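Local atomic coordinates of uronate dehydrogenase (Agrobacterium tumefaciens, PDB entry 3RFX), a protein that catalyses the NAD-dependent oxidation of uronic acids, as a Rossmann-fold member of the NAD-dependent epimerase/dehydratase family. Residues A[15-26]-A[182-193]; A[28-37]-A[44-52]. The protein carries 1 engineered substitution. All coordinates share one frame; numbering follows the deposited sequence.

Interaction 1. Residues A[15-26]-A[182-193]. With NAD (nicotinamide-adenine-dinucleotide), chain D; PO4 (phosphate ion), chain F.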
loop_
_atom_site.group_PDB
_atom_site.type_symbol
_atom_site.label_atom_id
_atom_site.label_comp_id
_atom_site.label_asym_id
_atom_site.label_seq_id
_atom_site.Cartn_x
_atom_site.Cartn_y
_atom_site.Cartn_z
ATOM N N LEU A 15 6.561 20.425 -31.647
ATOM C CA LEU A 15 5.553 20.823 -30.662
ATOM C C LEU A 15 5.499 22.346 -30.502
ATOM O O LEU A 15 4.423 22.924 -30.329
ATOM C CB LEU A 15 5.832 20.167 -29.308
ATOM C CG LEU A 15 4.847 19.103 -28.834
ATOM C CD1 LEU A 15 4.614 18.057 -29.920
ATOM C CD2 LEU A 15 5.356 18.457 -27.556
ATOM N N GLY A 16 6.670 22.979 -30.549
ATOM C CA GLY A 16 6.778 24.428 -30.453
ATOM C C GLY A 16 5.991 25.171 -31.521
ATOM O O GLY A 16 5.345 26.180 -31.232
ATOM N N ARG A 17 6.042 24.682 -32.759
ATOM C CA ARG A 17 5.292 25.312 -33.852
ATOM C C ARG A 17 3.794 25.214 -33.606
ATOM O O ARG A 17 3.046 26.155 -33.876
ATOM C CB ARG A 17 5.660 24.696 -35.213
ATOM C CG ARG A 17 7.120 24.904 -35.603
ATOM C CD ARG A 17 7.414 24.477 -37.050
ATOM N NE ARG A 17 7.239 23.043 -37.274
ATOM C CZ ARG A 17 8.218 22.138 -37.192
ATOM N NH1 ARG A 17 9.458 22.512 -36.886
ATOM N NH2 ARG A 17 7.959 20.853 -37.420
ATOM N N VAL A 18 3.358 24.070 -33.085
ATOM C CA VAL A 18 1.967 23.897 -32.696
ATOM C C VAL A 18 1.560 24.873 -31.589
ATOM O O VAL A 18 0.504 25.502 -31.663
ATOM C CB VAL A 18 1.700 22.461 -32.191
ATOM C CG1 VAL A 18 0.342 22.385 -31.495
ATOM C CG2 VAL A 18 1.791 21.467 -33.339
ATOM N N MET A 19 2.388 24.979 -30.555
ATOM C CA MET A 19 2.038 25.799 -29.395
ATOM C C MET A 19 2.117 27.297 -29.728
ATOM O O MET A 19 1.358 28.102 -29.193
ATOM C CB MET A 19 2.920 25.448 -28.194
ATOM C CG MET A 19 2.647 24.058 -27.611
ATOM S SD MET A 19 0.902 23.810 -27.225
ATOM C CE MET A 19 0.907 22.084 -26.727
ATOM N N ARG A 20 3.021 27.660 -30.630
ATOM C CA ARG A 20 3.092 29.042 -31.097
ATOM C C ARG A 20 1.728 29.517 -31.602
ATOM O O ARG A 20 1.333 30.661 -31.372
ATOM C CB ARG A 20 4.167 29.203 -32.177
ATOM C CG ARG A 20 4.254 30.618 -32.757
ATOM C CD ARG A 20 5.444 30.750 -33.697
ATOM N NE ARG A 20 5.577 32.105 -34.229
ATOM C CZ ARG A 20 6.654 32.550 -34.872
ATOM N NH1 ARG A 20 7.699 31.750 -35.054
ATOM N NH2 ARG A 20 6.690 33.799 -35.322
ATOM N N GLU A 21 0.999 28.633 -32.281
ATOM C CA GLU A 21 -0.346 28.956 -32.729
ATOM C C GLU A 21 -1.400 28.764 -31.633
ATOM O O GLU A 21 -2.229 29.648 -31.395
ATOM C CB GLU A 21 -0.728 28.127 -33.959
ATOM C CG GLU A 21 -2.233 27.971 -34.126
ATOM C CD GLU A 21 -2.610 26.898 -35.130
ATOM O OE1 GLU A 21 -1.765 26.561 -35.991
ATOM O OE2 GLU A 21 -3.754 26.393 -35.059
ATOM N N ARG A 22 -1.368 27.610 -30.968
ATOM C CA ARG A 22 -2.451 27.229 -30.059
ATOM C C ARG A 22 -2.486 28.015 -28.740
ATOM O O ARG A 22 -3.560 28.199 -28.159
ATOM C CB ARG A 22 -2.402 25.726 -29.764
ATOM C CG ARG A 22 -2.708 24.828 -30.961
ATOM C CD ARG A 22 -4.138 25.009 -31.453
ATOM N NE ARG A 22 -5.126 24.717 -30.415
ATOM C CZ ARG A 22 -5.597 23.500 -30.144
ATOM N NH1 ARG A 22 -5.162 22.444 -30.828
ATOM N NH2 ARG A 22 -6.499 23.338 -29.183
ATOM N N LEU A 23 -1.327 28.460 -28.263
ATOM C CA LEU A 23 -1.263 29.167 -26.971
ATOM C C LEU A 23 -1.362 30.688 -27.100
ATOM O O LEU A 23 -1.320 31.402 -26.097
ATOM C CB LEU A 23 0.016 28.802 -26.210
ATOM C CG LEU A 23 0.216 27.309 -25.927
ATOM C CD1 LEU A 23 1.456 27.096 -25.081
ATOM C CD2 LEU A 23 -1.014 26.728 -25.260
ATOM N N ALA A 24 -1.486 31.177 -28.332
ATOM C CA ALA A 24 -1.600 32.612 -28.579
ATOM C C ALA A 24 -2.680 33.298 -27.731
ATOM O O ALA A 24 -2.438 34.363 -27.168
ATOM C CB ALA A 24 -1.823 32.886 -30.070
ATOM N N PRO A 25 -3.873 32.691 -27.629
ATOM C CA PRO A 25 -4.960 33.292 -26.843
ATOM C C PRO A 25 -4.690 33.388 -25.336
ATOM O O PRO A 25 -5.464 34.032 -24.632
ATOM C CB PRO A 25 -6.135 32.338 -27.088
ATOM C CG PRO A 25 -5.806 31.645 -28.365
ATOM C CD PRO A 25 -4.322 31.488 -28.350
ATOM N N MET A 26 -3.622 32.765 -24.849
ATOM C CA MET A 26 -3.359 32.743 -23.413
ATOM C C MET A 26 -2.660 33.989 -22.881
ATOM O O MET A 26 -2.640 34.218 -21.674
ATOM C CB MET A 26 -2.524 31.522 -23.036
ATOM C CG MET A 26 -3.265 30.201 -23.138
ATOM S SD MET A 26 -2.297 28.930 -22.307
ATOM C CE MET A 26 -2.434 29.467 -20.595
ATOM N N HIS A 182 -3.008 17.169 -29.398
ATOM C CA HIS A 182 -2.735 18.597 -29.281
ATOM C C HIS A 182 -3.766 19.276 -28.387
ATOM O O HIS A 182 -3.402 20.040 -27.486
ATOM C CB HIS A 182 -2.704 19.263 -30.659
ATOM C CG HIS A 182 -1.558 18.823 -31.508
ATOM N ND1 HIS A 182 -1.536 18.993 -32.876
ATOM C CD2 HIS A 182 -0.395 18.210 -31.187
ATOM C CE1 HIS A 182 -0.405 18.514 -33.358
ATOM N NE2 HIS A 182 0.306 18.032 -32.355
ATOM N N ASP A 183 -5.043 18.985 -28.619
ATOM C CA ASP A 183 -6.116 19.566 -27.810
ATOM C C ASP A 183 -5.929 19.296 -26.318
ATOM O O ASP A 183 -6.153 20.184 -25.490
ATOM C CB ASP A 183 -7.484 19.031 -28.231
ATOM C CG ASP A 183 -8.032 19.715 -29.474
ATOM O OD1 ASP A 183 -7.417 20.687 -29.962
ATOM O OD2 ASP A 183 -9.092 19.271 -29.954
ATOM N N ASP A 184 -5.559 18.066 -25.969
ATOM C CA ASP A 184 -5.421 17.709 -24.550
ATOM C C ASP A 184 -4.180 18.319 -23.905
ATOM O O ASP A 184 -4.192 18.648 -22.721
ATOM C CB ASP A 184 -5.467 16.183 -24.348
ATOM C CG ASP A 184 -6.870 15.615 -24.511
ATOM O OD1 ASP A 184 -7.849 16.353 -24.292
ATOM O OD2 ASP A 184 -7.006 14.421 -24.848
ATOM N N PHE A 185 -3.107 18.494 -24.674
ATOM C CA PHE A 185 -1.920 19.139 -24.128
ATOM C C PHE A 185 -2.222 20.630 -23.927
ATOM O O PHE A 185 -1.861 21.218 -22.909
ATOM C CB PHE A 185 -0.702 18.923 -25.035
ATOM C CG PHE A 185 0.615 19.230 -24.377
ATOM C CD1 PHE A 185 0.677 19.656 -23.053
ATOM C CD2 PHE A 185 1.797 19.092 -25.081
ATOM C CE1 PHE A 185 1.886 19.941 -22.456
ATOM C CE2 PHE A 185 3.018 19.379 -24.486
ATOM C CZ PHE A 185 3.061 19.804 -23.169
ATOM N N VAL A 186 -2.917 21.228 -24.886
ATOM C CA VAL A 186 -3.317 22.625 -24.751
ATOM C C VAL A 186 -4.198 22.834 -23.516
ATOM O O VAL A 186 -3.963 23.752 -22.731
ATOM C CB VAL A 186 -4.017 23.144 -26.013
ATOM C CG1 VAL A 186 -4.614 24.538 -25.761
ATOM C CG2 VAL A 186 -3.014 23.186 -27.168
ATOM N N SER A 187 -5.200 21.983 -23.333
ATOM C CA SER A 187 -6.078 22.129 -22.177
ATOM C C SER A 187 -5.324 21.888 -20.868
ATOM O O SER A 187 -5.630 22.512 -19.849
ATOM C CB SER A 187 -7.307 21.223 -22.283
ATOM O OG SER A 187 -6.926 19.863 -22.217
ATOM N N LEU A 188 -4.330 21.003 -20.884
ATOM C CA LEU A 188 -3.525 20.785 -19.678
ATOM C C LEU A 188 -2.756 22.057 -19.328
ATOM O O LEU A 188 -2.704 22.477 -18.165
ATOM C CB LEU A 188 -2.546 19.615 -19.865
ATOM C CG LEU A 188 -1.518 19.469 -18.736
ATOM C CD1 LEU A 188 -2.214 19.166 -17.404
ATOM C CD2 LEU A 188 -0.465 18.412 -19.063
ATOM N N ILE A 189 -2.148 22.669 -20.339
ATOM C CA ILE A 189 -1.398 23.907 -20.130
ATOM C C ILE A 189 -2.304 25.007 -19.564
ATOM O O ILE A 189 -1.911 25.723 -18.643
ATOM C CB ILE A 189 -0.683 24.366 -21.422
ATOM C CG1 ILE A 189 0.485 23.420 -21.734
ATOM C CG2 ILE A 189 -0.181 25.806 -21.288
ATOM C CD1 ILE A 189 1.051 23.583 -23.125
ATOM N N GLU A 190 -3.522 25.118 -20.085
ATOM C CA GLU A 190 -4.481 26.094 -19.562
ATOM C C GLU A 190 -4.832 25.818 -18.093
ATOM O O GLU A 190 -4.914 26.739 -17.272
ATOM C CB GLU A 190 -5.736 26.141 -20.440
ATOM C CG GLU A 190 -5.409 26.608 -21.865
ATOM C CD GLU A 190 -6.542 26.402 -22.852
ATOM O OE1 GLU A 190 -7.448 25.581 -22.577
ATOM O OE2 GLU A 190 -6.512 27.054 -23.919
ATOM N N ALA A 191 -5.011 24.545 -17.765
ATOM C CA ALA A 191 -5.329 24.139 -16.402
ATOM C C ALA A 191 -4.168 24.417 -15.457
ATOM O O ALA A 191 -4.377 24.824 -14.313
ATOM C CB ALA A 191 -5.717 22.651 -16.358
ATOM N N VAL A 192 -2.943 24.212 -15.931
ATOM C CA VAL A 192 -1.771 24.434 -15.089
ATOM C C VAL A 192 -1.622 25.919 -14.731
ATOM O O VAL A 192 -1.341 26.267 -13.576
ATOM C CB VAL A 192 -0.477 23.918 -15.757
ATOM C CG1 VAL A 192 0.763 24.479 -15.038
ATOM C CG2 VAL A 192 -0.462 22.394 -15.772
ATOM N N PHE A 193 -1.816 26.794 -15.714
ATOM C CA PHE A 193 -1.696 28.232 -15.449
ATOM C C PHE A 193 -2.867 28.845 -14.673
ATOM O O PHE A 193 -2.692 29.858 -13.996
ATOM C CB PHE A 193 -1.401 29.026 -16.732
ATOM C CG PHE A 193 -0.005 28.825 -17.250
ATOM C CD1 PHE A 193 1.090 29.185 -16.478
ATOM C CD2 PHE A 193 0.216 28.268 -18.498
ATOM C CE1 PHE A 193 2.378 28.989 -16.939
ATOM C CE2 PHE A 193 1.505 28.079 -18.967
ATOM C CZ PHE A 193 2.584 28.435 -18.185
HETATM P PA NAD D . 11.992 18.870 -31.074
HETATM O O1A NAD D . 13.453 17.959 -30.996
HETATM O O2A NAD D . 10.962 18.600 -32.393
HETATM O O5B NAD D . 11.991 20.457 -30.389
HETATM C C5B NAD D . 13.106 20.771 -29.633
HETATM C C4B NAD D . 13.617 22.203 -29.803
HETATM O O4B NAD D . 14.525 22.599 -28.785
HETATM C C3B NAD D . 14.237 22.447 -31.108
HETATM O O3B NAD D . 13.546 23.211 -32.031
HETATM C C2B NAD D . 15.667 22.655 -30.832
HETATM O O2B NAD D . 16.406 23.440 -31.758
HETATM C C1B NAD D . 15.651 23.158 -29.431
HETATM N N9A NAD D . 16.880 23.006 -28.701
HETATM C C8A NAD D . 17.688 21.852 -28.613
HETATM N N7A NAD D . 18.812 22.194 -27.896
HETATM C C5A NAD D . 18.717 23.564 -27.567
HETATM C C6A NAD D . 19.575 24.421 -26.855
HETATM N N6A NAD D . 20.807 23.926 -26.348
HETATM N N1A NAD D . 19.213 25.745 -26.676
HETATM C C2A NAD D . 18.029 26.237 -27.182
HETATM N N3A NAD D . 17.145 25.367 -27.902
HETATM C C4A NAD D . 17.518 24.058 -28.075
HETATM O O3 NAD D . 11.253 18.199 -29.877
HETATM P PN NAD D . 9.676 18.012 -29.754
HETATM O O1N NAD D . 8.938 19.191 -30.362
HETATM O O2N NAD D . 9.221 16.729 -30.439
HETATM O O5D NAD D . 9.333 17.935 -28.214
HETATM P P PO4 F . -3.544 21.402 -34.590
HETATM O O1 PO4 F . -3.625 19.953 -34.169
HETATM O O2 PO4 F . -4.898 21.856 -35.077
HETATM O O3 PO4 F . -3.132 22.253 -33.414
HETATM O O4 PO4 F . -2.524 21.549 -35.694
#

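Interaction 2. Residues A[28-37]-A[44-52]. With NAD (nicotinamide-adenine-dinucleotide), chain D.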
loop_
_atom_site.group_PDB
_atom_site.type_symbol
_atom_site.label_atom_id
_atom_site.label_comp_id
_atom_site.label_asym_id
_atom_site.label_seq_id
_atom_site.Cartn_x
_atom_site.Cartn_y
_atom_site.Cartn_z
ATOM N N GLU A 28 -1.237 38.305 -23.836
ATOM C CA GLU A 28 -1.227 39.469 -24.710
ATOM C C GLU A 28 -0.044 39.383 -25.663
ATOM O O GLU A 28 -0.161 39.696 -26.850
ATOM C CB GLU A 28 -1.180 40.760 -23.883
ATOM C CG GLU A 28 -2.436 40.974 -23.049
ATOM C CD GLU A 28 -2.393 42.243 -22.208
ATOM O OE1 GLU A 28 -1.290 42.789 -21.987
ATOM O OE2 GLU A 28 -3.474 42.690 -21.762
ATOM N N ILE A 29 1.093 38.940 -25.135
ATOM C CA ILE A 29 2.302 38.769 -25.924
ATOM C C ILE A 29 2.868 37.361 -25.788
ATOM O O ILE A 29 3.033 36.850 -24.681
ATOM C CB ILE A 29 3.387 39.752 -25.486
ATOM C CG1 ILE A 29 2.909 41.192 -25.693
ATOM C CG2 ILE A 29 4.690 39.485 -26.241
ATOM C CD1 ILE A 29 3.702 42.206 -24.892
ATOM N N LEU A 30 3.180 36.737 -26.919
ATOM C CA LEU A 30 3.822 35.437 -26.900
ATOM C C LEU A 30 5.285 35.604 -27.278
ATOM O O LEU A 30 5.600 36.086 -28.366
ATOM C CB LEU A 30 3.127 34.497 -27.888
ATOM C CG LEU A 30 3.190 32.995 -27.620
ATOM C CD1 LEU A 30 2.559 32.674 -26.276
ATOM C CD2 LEU A 30 2.472 32.246 -28.741
ATOM N N ARG A 31 6.185 35.228 -26.376
ATOM C CA ARG A 31 7.601 35.248 -26.691
ATOM C C ARG A 31 8.057 33.845 -27.060
ATOM O O ARG A 31 7.935 32.918 -26.260
ATOM C CB ARG A 31 8.433 35.783 -25.524
ATOM C CG ARG A 31 9.923 35.797 -25.801
ATOM C CD ARG A 31 10.699 36.413 -24.649
ATOM N NE ARG A 31 10.357 37.821 -24.458
ATOM C CZ ARG A 31 10.809 38.561 -23.449
ATOM N NH1 ARG A 31 11.608 38.022 -22.538
ATOM N NH2 ARG A 31 10.452 39.835 -23.346
ATOM N N LEU A 32 8.570 33.704 -28.278
ATOM C CA LEU A 32 9.050 32.426 -28.795
ATOM C C LEU A 32 10.566 32.402 -28.789
ATOM O O LEU A 32 11.214 33.377 -29.183
ATOM C CB LEU A 32 8.543 32.192 -30.228
ATOM C CG LEU A 32 7.045 32.046 -30.507
ATOM C CD1 LEU A 32 6.343 31.266 -29.389
ATOM C CD2 LEU A 32 6.382 33.400 -30.711
ATOM N N ALA A 33 11.141 31.290 -28.346
ATOM C CA ALA A 33 12.591 31.159 -28.323
ATOM C C ALA A 33 13.039 29.802 -28.849
ATOM O O ALA A 33 12.322 28.808 -28.727
ATOM C CB ALA A 33 13.133 31.388 -26.907
ATOM N N ASP A 34 14.229 29.774 -29.440
ATOM C CA ASP A 34 14.846 28.529 -29.879
ATOM C C ASP A 34 16.298 28.804 -30.228
ATOM O O ASP A 34 16.676 29.954 -30.464
ATOM C CB ASP A 34 14.106 27.947 -31.089
ATOM C CG ASP A 34 14.308 26.438 -31.232
ATOM O OD1 ASP A 34 13.318 25.705 -31.066
ATOM O OD2 ASP A 34 15.444 25.986 -31.500
ATOM N N LEU A 35 17.114 27.755 -30.228
ATOM C CA LEU A 35 18.489 27.853 -30.697
ATOM C C LEU A 35 18.471 28.057 -32.215
ATOM O O LEU A 35 19.327 28.747 -32.776
ATOM C CB LEU A 35 19.255 26.577 -30.348
ATOM C CG LEU A 35 20.710 26.466 -30.818
ATOM C CD1 LEU A 35 21.587 27.501 -30.132
ATOM C CD2 LEU A 35 21.253 25.068 -30.574
ATOM N N SER A 36 17.475 27.459 -32.863
ATOM C CA SER A 36 17.308 27.541 -34.315
ATOM C C SER A 36 16.567 28.803 -34.732
ATOM O O SER A 36 15.803 29.367 -33.953
ATOM C CB SER A 36 16.535 26.323 -34.825
ATOM O OG SER A 36 17.222 25.122 -34.527
ATOM N N PRO A 37 16.784 29.247 -35.980
ATOM C CA PRO A 37 16.060 30.397 -36.524
ATOM C C PRO A 37 14.552 30.198 -36.442
ATOM O O PRO A 37 14.053 29.104 -36.698
ATOM C CB PRO A 37 16.498 30.419 -37.994
ATOM C CG PRO A 37 17.844 29.773 -37.990
ATOM C CD PRO A 37 17.786 28.719 -36.923
ATOM N N ASN A 44 1.814 40.773 -31.783
ATOM C CA ASN A 44 1.663 40.099 -30.496
ATOM C C ASN A 44 2.678 38.982 -30.279
ATOM O O ASN A 44 2.466 38.100 -29.451
ATOM C CB ASN A 44 0.243 39.553 -30.336
ATOM C CG ASN A 44 -0.817 40.629 -30.492
ATOM O OD1 ASN A 44 -0.569 41.805 -30.226
ATOM N ND2 ASN A 44 -2.010 40.228 -30.925
ATOM N N GLU A 45 3.779 39.021 -31.023
ATOM C CA GLU A 45 4.839 38.036 -30.853
ATOM C C GLU A 45 6.184 38.705 -30.667
ATOM O O GLU A 45 6.435 39.777 -31.214
ATOM C CB GLU A 45 4.929 37.104 -32.063
ATOM C CG GLU A 45 3.815 36.079 -32.187
ATOM C CD GLU A 45 4.058 35.122 -33.346
ATOM O OE1 GLU A 45 4.725 35.527 -34.323
ATOM O OE2 GLU A 45 3.595 33.965 -33.281
ATOM N N GLU A 46 7.049 38.059 -29.894
ATOM C CA GLU A 46 8.452 38.421 -29.822
ATOM C C GLU A 46 9.224 37.154 -30.133
ATOM O O GLU A 46 8.850 36.079 -29.668
ATOM C CB GLU A 46 8.819 38.933 -28.425
ATOM C CG GLU A 46 8.120 40.233 -28.038
ATOM C CD GLU A 46 8.246 40.565 -26.552
ATOM O OE1 GLU A 46 8.756 39.725 -25.777
ATOM O OE2 GLU A 46 7.816 41.669 -26.156
ATOM N N CYS A 47 10.280 37.260 -30.932
ATOM C CA CYS A 47 11.081 36.083 -31.252
ATOM C C CYS A 47 12.517 36.251 -30.779
ATOM O O CYS A 47 13.132 37.295 -30.978
ATOM C CB CYS A 47 11.029 35.756 -32.751
ATOM S SG CYS A 47 9.445 35.078 -33.298
ATOM N N VAL A 48 13.045 35.210 -30.152
ATOM C CA VAL A 48 14.363 35.270 -29.556
ATOM C C VAL A 48 15.192 34.064 -29.966
ATOM O O VAL A 48 14.694 32.942 -29.999
ATOM C CB VAL A 48 14.264 35.321 -28.015
ATOM C CG1 VAL A 48 15.631 35.127 -27.385
ATOM C CG2 VAL A 48 13.634 36.629 -27.572
ATOM N N GLN A 49 16.459 34.293 -30.282
ATOM C CA GLN A 49 17.356 33.197 -30.612
ATOM C C GLN A 49 18.430 33.078 -29.548
ATOM O O GLN A 49 19.206 34.008 -29.333
ATOM C CB GLN A 49 17.999 33.397 -31.993
ATOM C CG GLN A 49 18.851 32.212 -32.451
ATOM C CD GLN A 49 19.269 32.295 -33.916
ATOM O OE1 GLN A 49 19.030 33.298 -34.592
ATOM N NE2 GLN A 49 19.900 31.234 -34.412
ATOM N N CYS A 50 18.473 31.938 -28.869
ATOM C CA CYS A 50 19.538 31.711 -27.902
ATOM C C CYS A 50 19.721 30.250 -27.518
ATOM O O CYS A 50 18.799 29.441 -27.609
ATOM C CB CYS A 50 19.348 32.580 -26.652
ATOM S SG CYS A 50 18.197 31.939 -25.414
ATOM N N ASP A 51 20.937 29.937 -27.098
ATOM C CA ASP A 51 21.294 28.624 -26.603
ATOM C C ASP A 51 20.931 28.550 -25.116
ATOM O O ASP A 51 21.286 29.441 -24.347
ATOM C CB ASP A 51 22.797 28.429 -26.782
ATOM C CG ASP A 51 23.241 27.000 -26.551
ATOM O OD1 ASP A 51 22.493 26.225 -25.917
ATOM O OD2 ASP A 51 24.353 26.655 -27.011
ATOM N N LEU A 52 20.213 27.499 -24.720
ATOM C CA LEU A 52 19.868 27.295 -23.307
ATOM C C LEU A 52 21.106 27.176 -22.426
ATOM O O LEU A 52 21.041 27.382 -21.207
ATOM C CB LEU A 52 18.982 26.055 -23.143
ATOM C CG LEU A 52 17.574 26.238 -23.718
ATOM C CD1 LEU A 52 16.848 24.896 -23.933
ATOM C CD2 LEU A 52 16.749 27.159 -22.828
HETATM P PA NAD D . 11.992 18.870 -31.074
HETATM O O1A NAD D . 13.453 17.959 -30.996
HETATM O O2A NAD D . 10.962 18.600 -32.393
HETATM O O5B NAD D . 11.991 20.457 -30.389
HETATM C C5B NAD D . 13.106 20.771 -29.633
HETATM C C4B NAD D . 13.617 22.203 -29.803
HETATM O O4B NAD D . 14.525 22.599 -28.785
HETATM C C3B NAD D . 14.237 22.447 -31.108
HETATM O O3B NAD D . 13.546 23.211 -32.031
HETATM C C2B NAD D . 15.667 22.655 -30.832
HETATM O O2B NAD D . 16.406 23.440 -31.758
HETATM C C1B NAD D . 15.651 23.158 -29.431
HETATM N N9A NAD D . 16.880 23.006 -28.701
HETATM C C8A NAD D . 17.688 21.852 -28.613
HETATM N N7A NAD D . 18.812 22.194 -27.896
HETATM C C5A NAD D . 18.717 23.564 -27.567
HETATM C C6A NAD D . 19.575 24.421 -26.855
HETATM N N6A NAD D . 20.807 23.926 -26.348
HETATM N N1A NAD D . 19.213 25.745 -26.676
HETATM C C2A NAD D . 18.029 26.237 -27.182
HETATM N N3A NAD D . 17.145 25.367 -27.902
HETATM C C4A NAD D . 17.518 24.058 -28.075
HETATM O O3 NAD D . 11.253 18.199 -29.877
HETATM P PN NAD D . 9.676 18.012 -29.754
HETATM O O1N NAD D . 8.938 19.191 -30.362
HETATM O O2N NAD D . 9.221 16.729 -30.439
HETATM O O5D NAD D . 9.333 17.935 -28.214
#

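Interaction 1. Residues A[15-26]-A[182-193]
R22 and D183 form a salt bridge where helix 14-22 crosses helix 182-194. NH1 and NH2 of R22 both grip the same oxygen: D183 OD1 lies 2.9 Å from R22 NH2. The two bonds are bent, and the guanidinium and carboxylate planes stand 85° apart. R22 is bent at chi2 and chi3, which folds its chain back over V186. CG2 of V186 sits over one guanidinium face. NH1 also gives a long hydrogen bond to O3 of a phosphate ion, probably from the crystallisation liquor. The same ion takes a nearly straight bond from the ring edge of H182, with ND1 2.6 Å from phosphate O1. V18 lies over one face of that ring; its CG2 is 4.0 Å from the ring centroid, a CH-pi contact.

Away from these charges, toward the sheet, the packing is apolar. A bend at chi2 (-53°) turns the M19 methyl to the F185 ring, M19 CE lying 3.5 Å from F185 CD2. The same methyl meets I189 CD1 tip to tip. L15 CD2 comes in at the edge of the F185 ring. L23 CD1 touches I189 CD1 at 4.0 Å. Further along, M26 lays SD against I189 CG2 and E190 CG, and its CE reaches F193 CD2 at 3.6 Å. L23, I189 and F193 all rest on V69 of strand 67-70.

The axes of helix segments 15-22 and 182-193 approach to 11.2 Å and cross at -61°. L15 N donates to NAD O1N at 3.0 Å. This is the dinucleotide-binding helix of a Rossmann fold, packed beside a later helix on the parallel sheet.

Interaction 2. Residues A[28-37]-A[44-52]
Strands 30-34 and 45-49 pair in parallel at one edge of the central sheet, 45-49 being the outermost strand within this chain. Five bridges run from L30 with E45 to D34 with Q49. The backbone bonds continue at both ends, from L30 N to N44 O and from C50 N to D34 O. L32 sits in the middle: its N donates to E46 O, and its O accepts from V48 N, both at 2.8 Å.

R31, A33, E46 and V48 share one sheet face. R31 meets E46 OE1 side-on, with NE at 2.8 Å and NH2 at 3.0 Å from that oxygen. OE1 lies in the guanidinium plane, and the two flat groups are only 24° apart. R31 starts extended and bends at chi3 (-64°), turning NE and NH2 to the carboxylate. E46 OE2 is held by R5, and R31 NH1 by the carbonyls of M61 and A63. I29 CG2 packs on E46 CD. On the other face L32 CD2 lies against the E45 carboxylate, whose OE1 pairs with R20.

At the C-terminal ends of the two strands and just past them, the two segments hold the adenosine half of NAD. D34 OD1 and OD2 accept from the ribose hydroxyls O3B and O2B, each at 2.7 Å. OD2 also accepts from S36 N, making an Asx turn. D51 OD1 accepts from the adenine amino group, N6A, at 2.9 Å. L52 N donates to adenine N1A at 2.8 Å. L35 lies alongside D51, and Q49 NE2 donates to L35 O.

Strand 30-34 bonds on to strand 5-9. Helix 55-62 packs on A33 and C50, and helix 14-22 packs on L32 and C47 on the opposite face.

Overall arrangement
From the N terminus, strand 5-9 leads into helix 14-22, the first partner of interaction 1. The chain then runs through strands 30-34 and 45-49, which pair at once in interaction 2 and close a short loop. Strands 67-70, 105-111 and 158-163 follow before helix 182-194 returns to helix 14-22. Interaction 2 is therefore nested inside the long loop closed by interaction 1. Their centres lie about 16 Å apart. R20, on helix 14-22 but not touching 182-193, joins the two; its backbone oxygen also packs on L30. Interaction 1 ties two helices together; interaction 2 builds one edge of the sheet. Both contribute to the NAD site.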